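Local coordinates for Mgp-operon protein 3 (Mycoplasma pneumoniae, PDB 6RJ1) that probably helps Mycoplasma pneumoniae adhere to host cells, as an extracellular adhesin subunit likely to recognise sugars, at residues Pro658-Ala672 with Leu686-Ile698. Residues are numbered along the deposited sequence; the frame is centred on the assembly and turned at random.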
loop_
_atom_site.group_PDB
_atom_site.type_symbol
_atom_site.label_atom_id
_atom_site.label_comp_id
_atom_site.label_asym_id
_atom_site.label_seq_id
_atom_site.Cartn_x
_atom_site.Cartn_y
_atom_site.Cartn_z
ATOM N N PRO A 658 3.758 -0.836 -5.189
ATOM C CA PRO A 658 2.688 -1.307 -6.083
ATOM C C PRO A 658 3.168 -1.965 -7.390
ATOM O O PRO A 658 2.335 -2.275 -8.256
ATOM C CB PRO A 658 1.857 -0.034 -6.344
ATOM C CG PRO A 658 2.411 1.012 -5.447
ATOM C CD PRO A 658 3.829 0.637 -5.225
ATOM N N LEU A 659 4.495 -2.206 -7.532
ATOM C CA LEU A 659 5.067 -2.845 -8.725
ATOM C C LEU A 659 5.301 -4.339 -8.595
ATOM O O LEU A 659 5.837 -4.797 -7.581
ATOM C CB LEU A 659 6.365 -2.170 -9.176
ATOM C CG LEU A 659 6.285 -0.707 -9.649
ATOM C CD1 LEU A 659 7.533 -0.336 -10.382
ATOM C CD2 LEU A 659 5.065 -0.439 -10.521
ATOM N N ASN A 660 4.944 -5.092 -9.655
ATOM C CA ASN A 660 5.172 -6.541 -9.749
ATOM C C ASN A 660 6.592 -6.802 -10.235
ATOM O O ASN A 660 7.280 -7.647 -9.672
ATOM C CB ASN A 660 4.162 -7.215 -10.694
ATOM C CG ASN A 660 2.936 -7.749 -10.007
ATOM O OD1 ASN A 660 2.542 -7.295 -8.924
ATOM N ND2 ASN A 660 2.301 -8.730 -10.625
ATOM N N SER A 661 7.028 -6.064 -11.276
ATOM C CA SER A 661 8.360 -6.195 -11.863
ATOM C C SER A 661 9.232 -4.976 -11.582
ATOM O O SER A 661 8.766 -3.832 -11.670
ATOM C CB SER A 661 8.271 -6.438 -13.366
ATOM O OG SER A 661 9.556 -6.557 -13.956
ATOM N N TYR A 662 10.508 -5.242 -11.259
ATOM C CA TYR A 662 11.536 -4.240 -11.005
ATOM C C TYR A 662 12.588 -4.293 -12.102
ATOM O O TYR A 662 13.675 -3.732 -11.935
ATOM C CB TYR A 662 12.189 -4.495 -9.648
ATOM C CG TYR A 662 11.384 -4.015 -8.460
ATOM C CD1 TYR A 662 11.047 -2.669 -8.319
ATOM C CD2 TYR A 662 11.054 -4.880 -7.424
ATOM C CE1 TYR A 662 10.369 -2.206 -7.191
ATOM C CE2 TYR A 662 10.392 -4.425 -6.285
ATOM C CZ TYR A 662 10.052 -3.088 -6.174
ATOM O OH TYR A 662 9.391 -2.641 -5.062
ATOM N N GLY A 663 12.265 -4.980 -13.203
ATOM C CA GLY A 663 13.144 -5.155 -14.352
ATOM C C GLY A 663 13.555 -3.826 -14.939
ATOM O O GLY A 663 12.703 -3.053 -15.377
ATOM N N ASP A 664 14.857 -3.535 -14.894
ATOM C CA ASP A 664 15.485 -2.302 -15.366
ATOM C C ASP A 664 15.384 -2.197 -16.893
ATOM O O ASP A 664 16.335 -2.483 -17.624
ATOM C CB ASP A 664 16.935 -2.241 -14.858
ATOM C CG ASP A 664 17.631 -0.929 -15.098
ATOM O OD1 ASP A 664 16.945 0.118 -15.084
ATOM O OD2 ASP A 664 18.868 -0.945 -15.294
ATOM N N ASP A 665 14.189 -1.822 -17.365
ATOM C CA ASP A 665 13.836 -1.713 -18.778
ATOM C C ASP A 665 12.838 -0.557 -18.987
ATOM O O ASP A 665 12.275 -0.023 -18.018
ATOM C CB ASP A 665 13.220 -3.049 -19.251
ATOM C CG ASP A 665 13.137 -3.202 -20.760
ATOM O OD1 ASP A 665 14.195 -3.433 -21.395
ATOM O OD2 ASP A 665 12.018 -3.080 -21.309
ATOM N N GLY A 666 12.635 -0.197 -20.253
ATOM C CA GLY A 666 11.709 0.849 -20.660
ATOM C C GLY A 666 10.251 0.521 -20.405
ATOM O O GLY A 666 9.491 1.404 -20.001
ATOM N N VAL A 667 9.845 -0.747 -20.630
ATOM C CA VAL A 667 8.456 -1.185 -20.465
ATOM C C VAL A 667 7.960 -0.950 -19.018
ATOM O O VAL A 667 6.877 -0.393 -18.842
ATOM C CB VAL A 667 8.199 -2.626 -20.987
ATOM C CG1 VAL A 667 8.929 -3.682 -20.169
ATOM C CG2 VAL A 667 6.710 -2.933 -21.075
ATOM N N THR A 668 8.780 -1.288 -18.010
ATOM C CA THR A 668 8.462 -1.100 -16.588
ATOM C C THR A 668 8.325 0.395 -16.243
ATOM O O THR A 668 7.445 0.762 -15.461
ATOM C CB THR A 668 9.476 -1.845 -15.718
ATOM O OG1 THR A 668 10.773 -1.490 -16.178
ATOM C CG2 THR A 668 9.326 -3.361 -15.818
ATOM N N VAL A 669 9.164 1.253 -16.869
ATOM C CA VAL A 669 9.130 2.716 -16.727
ATOM C C VAL A 669 7.802 3.226 -17.319
ATOM O O VAL A 669 7.099 4.001 -16.677
ATOM C CB VAL A 669 10.367 3.386 -17.390
ATOM C CG1 VAL A 669 10.227 4.902 -17.450
ATOM C CG2 VAL A 669 11.650 3.002 -16.672
ATOM N N PHE A 670 7.449 2.753 -18.522
ATOM C CA PHE A 670 6.218 3.110 -19.223
ATOM C C PHE A 670 4.962 2.696 -18.453
ATOM O O PHE A 670 3.992 3.446 -18.399
ATOM C CB PHE A 670 6.238 2.528 -20.648
ATOM C CG PHE A 670 6.836 3.462 -21.677
ATOM C CD1 PHE A 670 8.174 3.829 -21.614
ATOM C CD2 PHE A 670 6.055 3.991 -22.695
ATOM C CE1 PHE A 670 8.718 4.718 -22.547
ATOM C CE2 PHE A 670 6.600 4.877 -23.629
ATOM C CZ PHE A 670 7.930 5.234 -23.550
ATOM N N ASP A 671 5.012 1.531 -17.818
ATOM C CA ASP A 671 3.923 0.968 -17.024
ATOM C C ASP A 671 3.725 1.702 -15.709
ATOM O O ASP A 671 2.597 1.806 -15.235
ATOM C CB ASP A 671 4.192 -0.514 -16.751
ATOM C CG ASP A 671 4.008 -1.460 -17.931
ATOM O OD1 ASP A 671 3.995 -0.984 -19.090
ATOM O OD2 ASP A 671 3.877 -2.668 -17.696
ATOM N N ALA A 672 4.812 2.169 -15.092
ATOM C CA ALA A 672 4.734 2.854 -13.810
ATOM C C ALA A 672 4.367 4.313 -13.960
ATOM O O ALA A 672 3.738 4.877 -13.070
ATOM C CB ALA A 672 6.051 2.721 -13.076
ATOM N N LEU A 686 -3.306 2.976 -22.320
ATOM C CA LEU A 686 -3.388 1.527 -22.177
ATOM C C LEU A 686 -3.106 1.148 -20.726
ATOM O O LEU A 686 -2.057 1.510 -20.180
ATOM C CB LEU A 686 -2.445 0.819 -23.154
ATOM C CG LEU A 686 -2.682 1.098 -24.637
ATOM C CD1 LEU A 686 -1.515 0.621 -25.464
ATOM C CD2 LEU A 686 -3.980 0.489 -25.123
ATOM N N PRO A 687 -4.062 0.489 -20.045
ATOM C CA PRO A 687 -3.846 0.192 -18.627
ATOM C C PRO A 687 -3.066 -1.079 -18.339
ATOM O O PRO A 687 -3.139 -2.058 -19.091
ATOM C CB PRO A 687 -5.268 0.104 -18.076
ATOM C CG PRO A 687 -6.091 -0.399 -19.241
ATOM C CD PRO A 687 -5.389 0.017 -20.507
ATOM N N SER A 688 -2.337 -1.060 -17.220
ATOM C CA SER A 688 -1.638 -2.209 -16.683
ATOM C C SER A 688 -2.683 -2.900 -15.794
ATOM O O SER A 688 -3.587 -2.241 -15.259
ATOM C CB SER A 688 -0.434 -1.777 -15.850
ATOM O OG SER A 688 0.027 -2.812 -14.995
ATOM N N ARG A 689 -2.589 -4.218 -15.668
ATOM C CA ARG A 689 -3.534 -4.944 -14.847
ATOM C C ARG A 689 -2.840 -5.551 -13.618
ATOM O O ARG A 689 -3.463 -6.317 -12.885
ATOM C CB ARG A 689 -4.251 -6.003 -15.698
ATOM C CG ARG A 689 -5.522 -5.532 -16.414
ATOM C CD ARG A 689 -5.294 -4.583 -17.586
ATOM N NE ARG A 689 -4.411 -5.153 -18.606
ATOM C CZ ARG A 689 -4.827 -5.854 -19.655
ATOM N NH1 ARG A 689 -3.951 -6.339 -20.525
ATOM N NH2 ARG A 689 -6.121 -6.076 -19.843
ATOM N N THR A 690 -1.552 -5.184 -13.380
ATOM C CA THR A 690 -0.745 -5.686 -12.256
ATOM C C THR A 690 0.112 -4.617 -11.575
ATOM O O THR A 690 0.518 -4.805 -10.428
ATOM C CB THR A 690 0.140 -6.886 -12.676
ATOM O OG1 THR A 690 0.918 -6.563 -13.835
ATOM C CG2 THR A 690 -0.646 -8.177 -12.866
ATOM N N ASP A 691 0.416 -3.521 -12.276
ATOM C CA ASP A 691 1.268 -2.465 -11.732
ATOM C C ASP A 691 0.511 -1.183 -11.426
ATOM O O ASP A 691 -0.355 -0.784 -12.204
ATOM C CB ASP A 691 2.467 -2.206 -12.659
ATOM C CG ASP A 691 3.386 -3.415 -12.789
ATOM O OD1 ASP A 691 4.267 -3.587 -11.920
ATOM O OD2 ASP A 691 3.215 -4.196 -13.753
ATOM N N GLN A 692 0.838 -0.544 -10.272
ATOM C CA GLN A 692 0.265 0.717 -9.767
ATOM C C GLN A 692 -1.261 0.605 -9.646
ATOM O O GLN A 692 -2.002 1.505 -10.058
ATOM C CB GLN A 692 0.691 1.928 -10.629
ATOM C CG GLN A 692 2.173 2.003 -10.962
ATOM C CD GLN A 692 3.002 2.771 -9.971
ATOM O OE1 GLN A 692 2.913 2.594 -8.762
ATOM N NE2 GLN A 692 3.861 3.637 -10.474
ATOM N N LEU A 693 -1.722 -0.516 -9.076
ATOM C CA LEU A 693 -3.139 -0.815 -8.927
ATOM C C LEU A 693 -3.742 -0.388 -7.596
ATOM O O LEU A 693 -3.379 -0.923 -6.539
ATOM C CB LEU A 693 -3.391 -2.309 -9.179
ATOM C CG LEU A 693 -4.182 -2.701 -10.426
ATOM C CD1 LEU A 693 -3.538 -2.177 -11.713
ATOM C CD2 LEU A 693 -4.326 -4.203 -10.492
ATOM N N LEU A 694 -4.691 0.566 -7.655
ATOM C CA LEU A 694 -5.428 0.989 -6.481
ATOM C C LEU A 694 -6.663 0.100 -6.359
ATOM O O LEU A 694 -7.387 -0.106 -7.323
ATOM C CB LEU A 694 -5.814 2.477 -6.512
ATOM C CG LEU A 694 -6.384 3.018 -5.173
ATOM C CD1 LEU A 694 -5.272 3.513 -4.242
ATOM C CD2 LEU A 694 -7.415 4.092 -5.410
ATOM N N VAL A 695 -6.852 -0.449 -5.175
ATOM C CA VAL A 695 -7.946 -1.322 -4.779
ATOM C C VAL A 695 -8.779 -0.512 -3.776
ATOM O O VAL A 695 -8.229 0.105 -2.860
ATOM C CB VAL A 695 -7.351 -2.627 -4.169
ATOM C CG1 VAL A 695 -8.400 -3.448 -3.445
ATOM C CG2 VAL A 695 -6.667 -3.469 -5.241
ATOM N N TYR A 696 -10.092 -0.462 -3.985
ATOM C CA TYR A 696 -11.014 0.290 -3.124
ATOM C C TYR A 696 -12.352 -0.430 -3.046
ATOM O O TYR A 696 -12.641 -1.281 -3.889
ATOM C CB TYR A 696 -11.196 1.737 -3.637
ATOM C CG TYR A 696 -11.791 1.834 -5.030
ATOM C CD1 TYR A 696 -10.985 1.743 -6.165
ATOM C CD2 TYR A 696 -13.159 2.023 -5.214
ATOM C CE1 TYR A 696 -11.527 1.806 -7.445
ATOM C CE2 TYR A 696 -13.710 2.102 -6.492
ATOM C CZ TYR A 696 -12.892 1.983 -7.605
ATOM O OH TYR A 696 -13.427 2.044 -8.872
ATOM N N GLY A 697 -13.163 -0.075 -2.058
ATOM C CA GLY A 697 -14.479 -0.677 -1.912
ATOM C C GLY A 697 -15.230 -0.322 -0.652
ATOM O O GLY A 697 -14.697 0.324 0.258
ATOM N N ILE A 698 -16.501 -0.745 -0.631
ATOM C CA ILE A 698 -17.448 -0.612 0.468
ATOM C C ILE A 698 -17.754 -2.032 0.975
ATOM O O ILE A 698 -17.943 -2.944 0.163
ATOM C CB ILE A 698 -18.714 0.213 0.068
ATOM C CG1 ILE A 698 -19.584 0.534 1.304
ATOM C CG2 ILE A 698 -19.536 -0.438 -1.093
ATOM C CD1 ILE A 698 -20.655 1.586 1.078
HETATM O O HOH W 1 -0.410 -2.614 -7.768
HETATM O O HOH W 2 2.115 -3.925 -16.139
#
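Q692 turns its CG away from its own carbonyl carbon (chi1 -47°), and the chain bends at chi2 (-90°), which carries the amide to the helix 666-673. D691 sets its CG beside its backbone N (chi1 -63°), which brings OD1 to N660 N. Q692 NE2 donates to A672 O at 2.9 Å, tilted a little from the carbonyl plane. Q692 OE1 lies beside the proline ring, 3.7 Å from P658 CG. Q692 N also donates to P658 O, at 3.0 Å, from above the carbonyl plane. A water gives P658 O a second bond and accepts from L693 N. D691 OD1 accepts from N660 N at 2.8 Å, and the N-H comes from above the carboxylate plane. L659 CD2 packs against this carboxylate and the Q692 stem. D691 OD2 and D671 OD2 approach to 4.3 Å. A water donates to both OD2 atoms and accepts from S688 OG, which probably eases their repulsion. S580 also bonds D671 OD2. N660 OD1 is held by K556, while its ND2 rests on T690 CB. S688 OG accepts from T690 N and D691 N, an ST turn and ST motif that shape the loop leading into strand 693-699 of a mixed beta-sheet, antiparallel to strands 549-563 and 723-732.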